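Local coordinates for sialidase B (Streptococcus pneumoniae serotype 4, PDB 4XJW), which hydrolyses alpha-2,3-, alpha-2,6- and alpha-2,8-glycosidic linkages of terminal sialic acid in oligosaccharides, glycoproteins and glycolipids as a family 33 glycoside hydrolase, at residues 14-19 and 157-162; 48-53 and 148-153; 217-222 and 619-624; 264-269 and 383-388; 279-284 and 393-398. The protein carries 1 engineered substitution. One frame throughout, in Å; residues are numbered along the deposited sequence.

Contact 1: 14-19 and 157-162; sequences NKSIDI and GKEHYL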
# COMPACT_ATOMS: atom_id res chain seq x y z
N ASN A 14 -7.32 -16.22 30.06
CA ASN A 14 -6.29 -17.25 30.26
C ASN A 14 -6.83 -18.49 30.95
O ASN A 14 -6.24 -18.99 31.92
CB ASN A 14 -5.07 -16.67 30.97
CG ASN A 14 -4.39 -15.59 30.14
OD1 ASN A 14 -3.78 -15.88 29.11
ND2 ASN A 14 -4.49 -14.35 30.59
N LYS A 15 -7.96 -18.98 30.46
CA LYS A 15 -8.60 -20.17 30.99
C LYS A 15 -9.55 -20.75 29.96
O LYS A 15 -10.49 -20.09 29.54
CB LYS A 15 -9.36 -19.84 32.28
CG LYS A 15 -10.14 -21.00 32.87
CD LYS A 15 -10.84 -20.57 34.14
CE LYS A 15 -11.47 -21.75 34.86
NZ LYS A 15 -11.92 -21.35 36.22
N SER A 16 -9.29 -22.00 29.57
CA SER A 16 -10.08 -22.65 28.54
C SER A 16 -11.53 -22.80 28.97
O SER A 16 -11.84 -22.94 30.16
CB SER A 16 -9.50 -24.03 28.22
OG SER A 16 -9.61 -24.90 29.33
N ILE A 17 -12.43 -22.75 27.99
CA ILE A 17 -13.84 -23.02 28.20
C ILE A 17 -14.20 -24.25 27.37
O ILE A 17 -13.99 -24.26 26.16
CB ILE A 17 -14.69 -21.81 27.77
CG1 ILE A 17 -14.36 -20.60 28.65
CG2 ILE A 17 -16.18 -22.15 27.82
CD1 ILE A 17 -14.86 -19.28 28.12
N ASP A 18 -14.71 -25.29 28.04
CA ASP A 18 -15.10 -26.53 27.39
C ASP A 18 -16.51 -26.38 26.82
O ASP A 18 -17.43 -26.01 27.55
CB ASP A 18 -15.09 -27.68 28.42
CG ASP A 18 -15.11 -29.06 27.77
OD1 ASP A 18 -15.25 -29.14 26.54
OD2 ASP A 18 -14.98 -30.06 28.51
N ILE A 19 -16.67 -26.64 25.53
CA ILE A 19 -17.99 -26.64 24.90
C ILE A 19 -18.26 -27.99 24.22
O ILE A 19 -19.07 -28.09 23.29
CB ILE A 19 -18.16 -25.48 23.88
CG1 ILE A 19 -17.11 -25.57 22.76
CG2 ILE A 19 -18.07 -24.13 24.58
CD1 ILE A 19 -17.22 -24.46 21.72
N GLY A 157 -4.73 -33.58 27.95
CA GLY A 157 -5.44 -33.15 29.14
C GLY A 157 -4.97 -31.82 29.71
O GLY A 157 -5.38 -31.45 30.81
N LYS A 158 -4.12 -31.11 28.98
CA LYS A 158 -3.64 -29.82 29.47
C LYS A 158 -3.88 -28.68 28.47
O LYS A 158 -4.00 -28.92 27.27
CB LYS A 158 -2.18 -29.91 29.89
CG LYS A 158 -1.97 -31.03 30.92
CD LYS A 158 -0.54 -31.20 31.34
CE LYS A 158 -0.35 -32.55 32.01
NZ LYS A 158 -0.71 -33.66 31.08
N GLU A 159 -3.97 -27.45 28.99
CA GLU A 159 -4.30 -26.29 28.17
C GLU A 159 -3.07 -25.75 27.45
O GLU A 159 -2.05 -25.46 28.08
CB GLU A 159 -4.86 -25.15 29.03
CG GLU A 159 -6.14 -25.44 29.79
CD GLU A 159 -6.45 -24.33 30.78
OE1 GLU A 159 -5.51 -23.89 31.49
OE2 GLU A 159 -7.62 -23.89 30.84
N HIS A 160 -3.18 -25.59 26.14
CA HIS A 160 -2.14 -24.95 25.35
C HIS A 160 -2.69 -23.70 24.68
O HIS A 160 -3.88 -23.62 24.38
CB HIS A 160 -1.61 -25.90 24.26
CG HIS A 160 -0.80 -27.04 24.79
ND1 HIS A 160 0.48 -27.30 24.36
CD2 HIS A 160 -1.09 -27.98 25.71
CE1 HIS A 160 0.94 -28.36 24.99
NE2 HIS A 160 0.01 -28.79 25.82
N TYR A 161 -1.82 -22.71 24.46
CA TYR A 161 -2.17 -21.51 23.70
C TYR A 161 -3.32 -20.72 24.34
O TYR A 161 -4.24 -20.28 23.65
CB TYR A 161 -2.51 -21.88 22.25
CG TYR A 161 -1.51 -22.83 21.64
CD1 TYR A 161 -0.16 -22.54 21.64
CD2 TYR A 161 -1.93 -24.03 21.06
CE1 TYR A 161 0.76 -23.40 21.09
CE2 TYR A 161 -1.01 -24.91 20.51
CZ TYR A 161 0.33 -24.58 20.53
OH TYR A 161 1.26 -25.44 19.98
N LEU A 162 -3.24 -20.55 25.66
CA LEU A 162 -4.25 -19.80 26.41
C LEU A 162 -4.46 -18.40 25.84
O LEU A 162 -3.51 -17.70 25.50
CB LEU A 162 -3.87 -19.71 27.89
CG LEU A 162 -4.18 -20.93 28.74
CD1 LEU A 162 -3.56 -20.76 30.12
CD2 LEU A 162 -5.69 -21.12 28.86
O HOH W 1 -5.42 -21.36 33.02
O HOH W 2 -10.78 -24.41 32.19
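Ser16 meets Glu159 at the surface of the N-terminal concanavalin-like domain, where a single carboxylate oxygen, Glu159 OE2, accepts twice from the serine. Ser16 OG donates to the anti lone pair of Glu159 OE2 at 2.7 Å. Ser16 N also reaches Glu159 OE2, at 2.8 Å, approaching from above the carboxylate plane. Ser16 OG stands between its own N and carbonyl carbon (chi1 66°), which sets hydroxyl and amide at the same acceptor. The other oxygen, Glu159 OE1, accepts a hydrogen bond from a water that also donates to Asn14 O, 2.7 Å from that water. A second water donates to Ser16 O and, weakly, to Glu159 OE2. Alongside, Leu162 CD2 packs on backbone, 3.5 Å from Lys15 N. Asn44 ND2 serves both Asn14 OD1 and Leu162 O, bridging the two segments from outside. Strand 17-18 is the edge of a six-stranded antiparallel sheet, beside strand 147-150, while strand 158-160 pairs with strand 153-155.

Contact 2: 48-53 and 148-153; sequences ALFGLS and ATLGAV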
# COMPACT_ATOMS: atom_id res chain seq x y z
N ALA A 48 -4.84 -19.62 21.00
CA ALA A 48 -5.90 -20.29 20.26
C ALA A 48 -7.25 -19.70 20.63
O ALA A 48 -7.55 -19.50 21.81
CB ALA A 48 -5.89 -21.80 20.54
N LEU A 49 -8.07 -19.40 19.62
CA LEU A 49 -9.41 -18.92 19.86
C LEU A 49 -10.38 -20.10 19.97
O LEU A 49 -11.31 -20.08 20.79
CB LEU A 49 -9.84 -17.97 18.74
CG LEU A 49 -8.97 -16.71 18.63
CD1 LEU A 49 -9.36 -15.86 17.43
CD2 LEU A 49 -9.03 -15.90 19.92
N PHE A 50 -10.15 -21.12 19.16
CA PHE A 50 -11.03 -22.28 19.07
C PHE A 50 -10.17 -23.50 18.82
O PHE A 50 -9.24 -23.45 18.01
CB PHE A 50 -12.04 -22.08 17.93
CG PHE A 50 -12.86 -23.30 17.61
CD1 PHE A 50 -14.02 -23.59 18.32
CD2 PHE A 50 -12.48 -24.16 16.58
CE1 PHE A 50 -14.78 -24.71 18.02
CE2 PHE A 50 -13.24 -25.28 16.27
CZ PHE A 50 -14.39 -25.55 16.99
N GLY A 51 -10.49 -24.59 19.52
CA GLY A 51 -9.78 -25.84 19.35
C GLY A 51 -10.71 -27.04 19.33
O GLY A 51 -11.73 -27.08 20.04
N LEU A 52 -10.39 -28.00 18.47
CA LEU A 52 -11.04 -29.31 18.45
C LEU A 52 -9.92 -30.32 18.55
O LEU A 52 -9.08 -30.41 17.65
CB LEU A 52 -11.77 -29.54 17.14
CG LEU A 52 -13.08 -28.81 16.88
CD1 LEU A 52 -13.49 -29.01 15.44
CD2 LEU A 52 -14.16 -29.31 17.83
N SER A 53 -9.87 -31.10 19.63
CA SER A 53 -8.71 -31.97 19.79
C SER A 53 -9.02 -33.36 20.30
O SER A 53 -10.01 -33.58 20.99
CB SER A 53 -7.71 -31.33 20.75
OG SER A 53 -8.25 -31.28 22.06
N ALA A 148 -13.92 -30.00 22.49
CA ALA A 148 -14.08 -28.73 21.78
C ALA A 148 -13.84 -27.61 22.78
O ALA A 148 -14.41 -27.62 23.88
CB ALA A 148 -15.47 -28.62 21.17
N THR A 149 -12.98 -26.66 22.43
CA THR A 149 -12.48 -25.71 23.41
C THR A 149 -12.48 -24.28 22.88
O THR A 149 -12.20 -24.05 21.70
CB THR A 149 -11.04 -26.07 23.81
OG1 THR A 149 -10.98 -27.47 24.10
CG2 THR A 149 -10.59 -25.28 25.03
N LEU A 150 -12.82 -23.33 23.75
CA LEU A 150 -12.61 -21.91 23.45
C LEU A 150 -11.45 -21.35 24.27
O LEU A 150 -11.32 -21.64 25.46
CB LEU A 150 -13.87 -21.11 23.74
CG LEU A 150 -15.11 -21.57 23.00
CD1 LEU A 150 -16.31 -20.75 23.44
CD2 LEU A 150 -14.90 -21.46 21.49
N GLY A 151 -10.60 -20.54 23.64
CA GLY A 151 -9.52 -19.87 24.34
C GLY A 151 -8.32 -20.74 24.72
O GLY A 151 -7.51 -20.31 25.54
N ALA A 152 -8.23 -21.93 24.13
CA ALA A 152 -7.11 -22.86 24.34
C ALA A 152 -7.27 -24.07 23.44
O ALA A 152 -8.32 -24.25 22.81
CB ALA A 152 -7.04 -23.31 25.80
N VAL A 153 -6.23 -24.91 23.38
CA VAL A 153 -6.33 -26.25 22.79
C VAL A 153 -5.97 -27.26 23.87
O VAL A 153 -4.96 -27.11 24.56
CB VAL A 153 -5.38 -26.43 21.58
CG1 VAL A 153 -5.51 -27.82 20.99
CG2 VAL A 153 -5.66 -25.39 20.51
O HOH W 3 -9.03 -28.57 22.35
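Gly51 and Thr149 form the hydrogen-bonded antiparallel pair of two neighbouring strands in the beta-sandwich of the N-terminal domain. Gly51 N binds Thr149 O at 2.8 Å, and Thr149 N returns to Gly51 O at 2.7 Å. The flanking non-hydrogen-bonded pairs, Phe50 with Leu150 and Leu52 with Ala148, put their side chains on one face. There Leu150 CD2 lies in the ring plane at the edge of Phe50, 3.9 Å from CD1, and Leu52 CD2 rests on Ala148 CB at 3.7 Å. Ile170 of strand 166-173, in the other sheet, touches both Phe50 and Leu150. Where the chain turns a corner at Leu49, Gly151 N still bonds Leu49 O at 3.0 Å, but from well above the carbonyl plane. Leu49 and Phe50 both face Ile66, a classic beta bulge. Beyond it, Ala48 CB touches Val153 CG2 at 3.6 Å. Ala152 O is buried here without a partner in the model. Ser53 OG, which also bonds Asn154 O, accepts from a water lying 2.8 Å from Thr149 OG1.

Contact 3: 217-222 and 619-624; sequences GRVLSS and TELPNH. With OPX ((1s,3R,4S)-1-[(cyclohexylamino)methyl]-3,4-dihydroxycyclopentanesulfonic acid), chain B.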
# COMPACT_ATOMS: atom_id res chain seq x y z
N GLY A 217 -15.03 19.75 -2.71
CA GLY A 217 -15.40 18.86 -1.61
C GLY A 217 -15.18 17.39 -1.94
O GLY A 217 -15.25 16.52 -1.07
N ARG A 218 -14.95 17.12 -3.22
CA ARG A 218 -14.55 15.77 -3.64
C ARG A 218 -13.20 15.42 -3.01
O ARG A 218 -12.29 16.24 -2.99
CB ARG A 218 -14.48 15.67 -5.16
CG ARG A 218 -13.92 14.34 -5.67
CD ARG A 218 -14.07 14.22 -7.19
NE ARG A 218 -15.46 14.03 -7.59
CZ ARG A 218 -15.87 13.89 -8.84
NH1 ARG A 218 -14.99 13.92 -9.84
NH2 ARG A 218 -17.16 13.73 -9.11
N VAL A 219 -13.10 14.21 -2.48
CA VAL A 219 -11.84 13.73 -1.91
C VAL A 219 -11.27 12.72 -2.90
O VAL A 219 -11.96 11.79 -3.31
CB VAL A 219 -12.07 13.07 -0.54
CG1 VAL A 219 -10.74 12.58 0.03
CG2 VAL A 219 -12.71 14.07 0.42
N LEU A 220 -10.01 12.92 -3.29
CA LEU A 220 -9.35 12.10 -4.30
C LEU A 220 -8.27 11.26 -3.64
O LEU A 220 -7.60 11.71 -2.70
CB LEU A 220 -8.72 12.99 -5.38
CG LEU A 220 -8.06 12.34 -6.60
CD1 LEU A 220 -9.10 11.55 -7.37
CD2 LEU A 220 -7.40 13.39 -7.50
N SER A 221 -8.12 10.03 -4.11
CA SER A 221 -7.05 9.15 -3.62
C SER A 221 -6.31 8.56 -4.80
O SER A 221 -6.91 8.16 -5.79
CB SER A 221 -7.63 8.02 -2.76
OG SER A 221 -6.64 7.05 -2.40
N SER A 222 -4.98 8.50 -4.70
CA SER A 222 -4.19 7.73 -5.65
C SER A 222 -3.40 6.63 -4.94
O SER A 222 -3.28 6.64 -3.71
CB SER A 222 -3.26 8.60 -6.50
OG SER A 222 -2.28 9.26 -5.73
N THR A 619 -6.08 13.38 5.26
CA THR A 619 -6.65 14.62 4.77
C THR A 619 -7.83 15.04 5.62
O THR A 619 -8.54 14.19 6.16
CB THR A 619 -6.98 14.55 3.26
OG1 THR A 619 -7.04 15.88 2.73
CG2 THR A 619 -8.32 13.82 2.99
N GLU A 620 -8.02 16.35 5.74
CA GLU A 620 -9.22 16.87 6.36
C GLU A 620 -10.34 16.79 5.35
O GLU A 620 -10.25 17.35 4.26
CB GLU A 620 -9.01 18.32 6.82
CG GLU A 620 -10.23 18.90 7.53
CD GLU A 620 -10.00 20.30 8.05
OE1 GLU A 620 -8.88 20.83 7.89
OE2 GLU A 620 -10.97 20.88 8.60
N LEU A 621 -11.38 16.06 5.73
CA LEU A 621 -12.58 15.96 4.91
C LEU A 621 -13.33 17.29 5.01
O LEU A 621 -13.13 18.06 5.97
CB LEU A 621 -13.43 14.78 5.38
CG LEU A 621 -12.61 13.48 5.45
CD1 LEU A 621 -13.35 12.38 6.17
CD2 LEU A 621 -12.19 13.03 4.06
N PRO A 622 -14.17 17.58 4.01
CA PRO A 622 -14.88 18.87 4.03
C PRO A 622 -15.75 19.07 5.26
O PRO A 622 -16.04 20.22 5.60
CB PRO A 622 -15.75 18.81 2.78
CG PRO A 622 -15.02 17.89 1.86
CD PRO A 622 -14.41 16.84 2.75
N ASN A 623 -16.16 17.99 5.92
CA ASN A 623 -16.95 18.10 7.14
C ASN A 623 -16.11 18.23 8.41
O ASN A 623 -16.63 18.13 9.52
CB ASN A 623 -17.91 16.92 7.26
CG ASN A 623 -17.19 15.59 7.37
OD1 ASN A 623 -15.96 15.55 7.42
ND2 ASN A 623 -17.96 14.50 7.41
N HIS A 624 -14.80 18.40 8.22
CA HIS A 624 -13.82 18.58 9.30
C HIS A 624 -13.48 17.30 10.06
O HIS A 624 -12.76 17.36 11.06
CB HIS A 624 -14.21 19.71 10.26
CG HIS A 624 -14.50 21.00 9.56
ND1 HIS A 624 -13.58 21.63 8.75
CD2 HIS A 624 -15.60 21.78 9.55
CE1 HIS A 624 -14.10 22.73 8.26
NE2 HIS A 624 -15.33 22.86 8.74
CAF OPX B . -11.79 21.75 4.92
CAG OPX B . -11.57 23.04 4.18
CAH OPX B . -11.30 20.60 4.09
CAI OPX B . -10.13 23.21 3.82
CAJ OPX B . -9.86 20.75 3.70
CAK OPX B . -7.71 21.39 1.68
CAL OPX B . -5.43 20.67 2.58
CAM OPX B . -5.91 20.32 0.26
CAO OPX B . -4.55 19.62 2.03
CAP OPX B . -5.29 19.07 0.88
CAQ OPX B . -9.63 22.06 3.00
CAR OPX B . -6.18 21.26 1.42
NAN OPX B . -8.19 22.29 2.74
OAA OPX B . -5.81 23.76 2.22
OAB OPX B . -4.04 22.74 0.90
OAC OPX B . -4.25 18.65 2.97
OAD OPX B . -6.30 18.22 1.26
OAE OPX B . -6.09 23.38 -0.17
SAS OPX B . -5.49 22.88 1.07
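At the seam between the first and last sheets of the sialidase beta-propeller, Val219 of strand 219-226 packs on Thr619, Leu621 and Pro622 beside the bound inhibitor OPX. The valine spreads its two methyls between them. CG1, anti to the backbone N (chi1 180°), lies 4.0 Å from Thr619 CG2 as the two side chains slide past each other in opposite directions. Val219 CG2 meets Leu621 CD2 at 3.8 Å, the side chains crossing at about a right angle, and also touches Pro622 CD. Pro622 CG sits on Gly217 O at 3.2 Å. On its other branch Thr619 turns to the ligand: OPX OAD donates weakly to Thr619 OG1 at 2.9 Å, while the stronger partner of that hydroxyl is Thr213 OG1. The cyclohexyl ring lies against the backbone of Glu620, OPX CAH 3.4 Å from Glu620 O. Glu620 OE2 accepts a hydrogen bond from His624 ND1 at 2.7 Å, in the plane of the imidazole, and also bonds Ser561 OG. Pro622 O stands over the centre of that imidazole. A type I turn, Leu621 to His624, shapes this end of the pocket. Val219 thus fastens the first sheet of the beta-propeller to the last, beside a ligand site away from the catalytic residues.

Contact 4: 264-269 and 383-388; sequences EEQLVY and QYSVDF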
# COMPACT_ATOMS: atom_id res chain seq x y z
N GLU A 264 0.49 -7.59 -19.32
CA GLU A 264 -0.93 -7.73 -19.02
C GLU A 264 -1.24 -7.35 -17.56
O GLU A 264 -0.44 -7.60 -16.67
CB GLU A 264 -1.39 -9.17 -19.30
CG GLU A 264 -2.87 -9.46 -19.01
CD GLU A 264 -3.19 -10.96 -18.98
OE1 GLU A 264 -2.26 -11.79 -18.97
OE2 GLU A 264 -4.39 -11.30 -18.96
N GLU A 265 -2.41 -6.76 -17.33
CA GLU A 265 -2.88 -6.53 -15.97
C GLU A 265 -3.43 -7.84 -15.42
O GLU A 265 -4.57 -8.23 -15.74
CB GLU A 265 -3.96 -5.45 -15.96
CG GLU A 265 -3.46 -4.07 -16.40
CD GLU A 265 -4.52 -3.30 -17.20
OE1 GLU A 265 -5.69 -3.73 -17.21
OE2 GLU A 265 -4.16 -2.27 -17.81
N GLN A 266 -2.63 -8.54 -14.62
CA GLN A 266 -3.01 -9.85 -14.11
C GLN A 266 -3.19 -9.84 -12.61
O GLN A 266 -2.34 -9.31 -11.89
CB GLN A 266 -1.92 -10.88 -14.41
CG GLN A 266 -1.89 -11.42 -15.81
CD GLN A 266 -0.67 -12.28 -16.03
OE1 GLN A 266 0.37 -11.79 -16.46
NE2 GLN A 266 -0.78 -13.57 -15.72
N LEU A 267 -4.27 -10.46 -12.15
CA LEU A 267 -4.52 -10.67 -10.73
C LEU A 267 -3.80 -11.97 -10.37
O LEU A 267 -4.30 -13.07 -10.64
CB LEU A 267 -6.03 -10.77 -10.49
CG LEU A 267 -6.62 -10.57 -9.10
CD1 LEU A 267 -6.40 -9.15 -8.63
CD2 LEU A 267 -8.12 -10.89 -9.09
N VAL A 268 -2.61 -11.86 -9.78
CA VAL A 268 -1.77 -13.02 -9.51
C VAL A 268 -1.59 -13.20 -8.01
O VAL A 268 -1.37 -12.23 -7.28
CB VAL A 268 -0.37 -12.87 -10.15
CG1 VAL A 268 0.43 -14.16 -10.00
CG2 VAL A 268 -0.50 -12.49 -11.61
N TYR A 269 -1.71 -14.43 -7.55
CA TYR A 269 -1.30 -14.77 -6.20
C TYR A 269 0.22 -14.89 -6.18
O TYR A 269 0.78 -15.84 -6.72
CB TYR A 269 -1.92 -16.10 -5.76
CG TYR A 269 -1.33 -16.58 -4.46
CD1 TYR A 269 -1.76 -16.06 -3.24
CD2 TYR A 269 -0.29 -17.52 -4.45
CE1 TYR A 269 -1.19 -16.48 -2.05
CE2 TYR A 269 0.27 -17.94 -3.26
CZ TYR A 269 -0.19 -17.42 -2.06
OH TYR A 269 0.38 -17.85 -0.89
N GLN A 383 2.78 -8.24 -26.19
CA GLN A 383 2.63 -8.12 -24.74
C GLN A 383 3.14 -9.36 -24.01
O GLN A 383 3.18 -10.46 -24.57
CB GLN A 383 1.15 -7.86 -24.42
CG GLN A 383 0.86 -7.44 -22.97
CD GLN A 383 -0.62 -7.28 -22.69
OE1 GLN A 383 -1.37 -8.26 -22.67
NE2 GLN A 383 -1.06 -6.05 -22.48
N TYR A 384 3.55 -9.18 -22.75
CA TYR A 384 3.96 -10.29 -21.89
C TYR A 384 2.91 -10.59 -20.83
O TYR A 384 2.16 -9.70 -20.42
CB TYR A 384 5.25 -9.95 -21.15
CG TYR A 384 6.49 -9.84 -22.01
CD1 TYR A 384 6.82 -8.63 -22.63
CD2 TYR A 384 7.35 -10.92 -22.18
CE1 TYR A 384 7.96 -8.51 -23.40
CE2 TYR A 384 8.49 -10.81 -22.95
CZ TYR A 384 8.79 -9.60 -23.56
OH TYR A 384 9.93 -9.49 -24.33
N SER A 385 2.88 -11.84 -20.39
CA SER A 385 2.11 -12.26 -19.23
C SER A 385 3.06 -13.00 -18.30
O SER A 385 4.12 -13.45 -18.73
CB SER A 385 0.97 -13.18 -19.64
OG SER A 385 -0.10 -12.47 -20.24
N VAL A 386 2.69 -13.14 -17.03
CA VAL A 386 3.53 -13.87 -16.07
C VAL A 386 2.80 -15.08 -15.48
O VAL A 386 1.59 -15.08 -15.36
CB VAL A 386 4.05 -12.95 -14.95
CG1 VAL A 386 4.76 -11.76 -15.53
CG2 VAL A 386 2.93 -12.52 -14.02
N ASP A 387 3.56 -16.10 -15.10
CA ASP A 387 2.97 -17.25 -14.42
C ASP A 387 4.03 -17.99 -13.60
O ASP A 387 5.23 -17.80 -13.79
CB ASP A 387 2.34 -18.22 -15.43
CG ASP A 387 3.38 -19.01 -16.21
OD1 ASP A 387 3.81 -20.07 -15.72
OD2 ASP A 387 3.76 -18.56 -17.31
N PHE A 388 3.55 -18.84 -12.70
CA PHE A 388 4.41 -19.68 -11.87
C PHE A 388 4.11 -21.15 -12.14
O PHE A 388 4.40 -22.00 -11.31
CB PHE A 388 4.18 -19.39 -10.39
CG PHE A 388 4.76 -18.08 -9.92
CD1 PHE A 388 6.06 -18.01 -9.45
CD2 PHE A 388 4.00 -16.92 -9.93
CE1 PHE A 388 6.61 -16.81 -9.01
CE2 PHE A 388 4.53 -15.72 -9.50
CZ PHE A 388 5.84 -15.66 -9.04
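Phe388 presents its ring edge to Val268, whose CG1 lies near the ring plane, 4.4 Å from CE2; Trp270 meets the same phenyl edge-to-face. The amide of Gln266 pairs with strand 377-387 of the antiparallel domain inserted into the propeller through both its oxygen and its nitrogen, and so acts like a peptide of an adjoining strand. Gln266 OE1 takes Val386 N at 2.7 Å, in the carbonyl plane and on a lone pair. Gln266 NE2 gives to Val386 O at 2.8 Å, with the acceptor tilted 15° from the amide plane. The Glu264 carboxylate and Gln383 amide have planes only 12° apart although the side chains cross at about a right angle, and Gln383 OE1 is 3.5 Å from Glu264 CB. Asn261 O and Asn398 ND2 hold that amide from outside. Glu264 N also bonds Tyr384 O at 2.9 Å. Ser385 OG accepts from Asn398 ND2 and donates to Glu264 OE1 at 2.6 Å, on the anti side of the carboxylate and 29° out of its plane.

Contact 5: 279-284 and 393-398; sequences SQISGS and LRERHN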
# COMPACT_ATOMS: atom_id res chain seq x y z
N SER A 279 10.71 -13.40 -5.95
CA SER A 279 10.40 -13.37 -7.37
C SER A 279 9.87 -11.99 -7.72
O SER A 279 9.03 -11.43 -7.00
CB SER A 279 9.36 -14.43 -7.74
OG SER A 279 9.87 -15.73 -7.52
N GLN A 280 10.36 -11.45 -8.82
CA GLN A 280 10.09 -10.07 -9.17
C GLN A 280 9.96 -9.93 -10.67
O GLN A 280 10.84 -10.38 -11.40
CB GLN A 280 11.24 -9.21 -8.64
CG GLN A 280 11.08 -7.73 -8.82
CD GLN A 280 12.17 -6.95 -8.11
OE1 GLN A 280 13.28 -7.45 -7.92
NE2 GLN A 280 11.85 -5.73 -7.69
N ILE A 281 8.88 -9.32 -11.14
CA ILE A 281 8.68 -9.10 -12.57
C ILE A 281 9.81 -8.20 -13.05
O ILE A 281 9.99 -7.10 -12.55
CB ILE A 281 7.33 -8.44 -12.88
CG1 ILE A 281 6.17 -9.30 -12.38
CG2 ILE A 281 7.21 -8.17 -14.39
CD1 ILE A 281 4.76 -8.74 -12.69
N SER A 282 10.58 -8.68 -14.02
CA SER A 282 11.85 -8.05 -14.33
C SER A 282 11.96 -7.44 -15.72
O SER A 282 12.99 -6.83 -16.03
CB SER A 282 13.00 -9.03 -14.10
OG SER A 282 13.07 -9.41 -12.74
N GLY A 283 10.93 -7.57 -16.54
CA GLY A 283 10.95 -7.01 -17.88
C GLY A 283 9.90 -5.95 -18.16
O GLY A 283 9.73 -5.53 -19.31
N SER A 284 9.20 -5.50 -17.12
CA SER A 284 8.09 -4.55 -17.26
C SER A 284 8.48 -3.12 -16.91
O SER A 284 9.27 -2.88 -16.00
CB SER A 284 6.93 -4.96 -16.36
OG SER A 284 5.84 -4.05 -16.48
N LEU A 393 8.98 -18.08 -11.52
CA LEU A 393 8.38 -17.01 -12.32
C LEU A 393 8.86 -17.07 -13.76
O LEU A 393 10.06 -17.15 -14.04
CB LEU A 393 8.71 -15.64 -11.71
CG LEU A 393 8.31 -14.43 -12.56
CD1 LEU A 393 6.81 -14.35 -12.69
CD2 LEU A 393 8.89 -13.14 -11.98
N ARG A 394 7.90 -17.04 -14.68
CA ARG A 394 8.20 -16.99 -16.10
C ARG A 394 7.47 -15.80 -16.70
O ARG A 394 6.30 -15.57 -16.39
CB ARG A 394 7.75 -18.28 -16.79
CG ARG A 394 7.89 -18.28 -18.30
CD ARG A 394 7.55 -19.65 -18.87
NE ARG A 394 6.35 -20.20 -18.24
CZ ARG A 394 5.95 -21.47 -18.36
NH1 ARG A 394 6.65 -22.32 -19.10
NH2 ARG A 394 4.86 -21.88 -17.73
N GLU A 395 8.18 -15.03 -17.52
CA GLU A 395 7.61 -13.88 -18.19
C GLU A 395 7.66 -14.17 -19.68
O GLU A 395 8.75 -14.34 -20.24
CB GLU A 395 8.42 -12.63 -17.84
CG GLU A 395 8.55 -12.44 -16.33
CD GLU A 395 9.33 -11.21 -15.92
OE1 GLU A 395 9.35 -10.22 -16.68
OE2 GLU A 395 9.93 -11.24 -14.82
N ARG A 396 6.50 -14.26 -20.31
CA ARG A 396 6.48 -14.64 -21.72
C ARG A 396 5.41 -13.98 -22.57
O ARG A 396 4.34 -13.60 -22.10
CB ARG A 396 6.34 -16.16 -21.84
CG ARG A 396 5.13 -16.70 -21.15
CD ARG A 396 4.95 -18.18 -21.44
NE ARG A 396 3.68 -18.66 -20.90
CZ ARG A 396 3.40 -19.93 -20.66
NH1 ARG A 396 4.31 -20.87 -20.91
NH2 ARG A 396 2.21 -20.27 -20.17
N HIS A 397 5.75 -13.84 -23.84
CA HIS A 397 4.85 -13.27 -24.82
C HIS A 397 3.51 -14.00 -24.87
O HIS A 397 3.45 -15.23 -24.78
CB HIS A 397 5.53 -13.25 -26.19
CG HIS A 397 6.56 -12.17 -26.33
ND1 HIS A 397 7.82 -12.40 -26.84
CD2 HIS A 397 6.50 -10.85 -26.05
CE1 HIS A 397 8.50 -11.27 -26.86
NE2 HIS A 397 7.72 -10.31 -26.39
N ASN A 398 2.42 -13.24 -25.00
CA ASN A 398 1.09 -13.82 -24.90
C ASN A 398 0.22 -13.73 -26.16
O ASN A 398 -0.98 -13.98 -26.11
CB ASN A 398 0.34 -13.21 -23.71
CG ASN A 398 0.08 -11.72 -23.88
OD1 ASN A 398 0.05 -11.20 -25.00
ND2 ASN A 398 -0.12 -11.03 -22.77
O HOH W 4 11.07 -17.27 -9.48
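Glu395 reaches from strand 394-398 of the inserted antiparallel domain to the backbone amides of Ser282 and Gly283, in a long propeller loop. Its CG is anti to the carbonyl carbon (chi1 -54°) and the rest of the chain is extended, which carries the carboxylate across to the loop. Glu395 OE2 accepts Ser282 N at 2.8 Å, on the syn side and 16° out of the carboxylate plane. Glu395 OE1 has only weak bonds here, from Ser282 N and, at 3.1 Å, from Gly283 N; its strongest partner is Tyr263 OH. Ile281 CG2 lies 3.7 Å from Glu395 OE1. Leu393 has CG anti to N (chi1 172°), and its CD2 touches Gln280 O at 3.4 Å. The same carbonyl accepts from Ser282 OG. The Gln280 side chain lies about 6 Å from that of Asp232, the probable proton acceptor, which places the loop near the probable active site. Ser279 OG, also bonded to Leu276 O, accepts a hydrogen bond from a water that in turn accepts from Leu393 N at 3.0 Å.

In the fold
From the N terminus, contact 1 closes the first long loop, 14 to 162, and contact 2 lies within it; the two touch through Tyr161 and Ala48 and both reach the six-stranded sheet of the N-terminal sandwich. The chain then enters the propeller, where contact 3 closes an excursion of nearly 400 residues by bringing the first and last sheets together. Inside that span, contacts 4 and 5 cross, their segments alternating along the chain. Both start from one propeller loop; contact 4 reaches strand 377-387 and contact 5 its neighbour 394-398, so this pair ties the inserted domain to the propeller. Contacts 3 and 5 lie on opposite sides of the chain's centre, with centres about 38 Å apart.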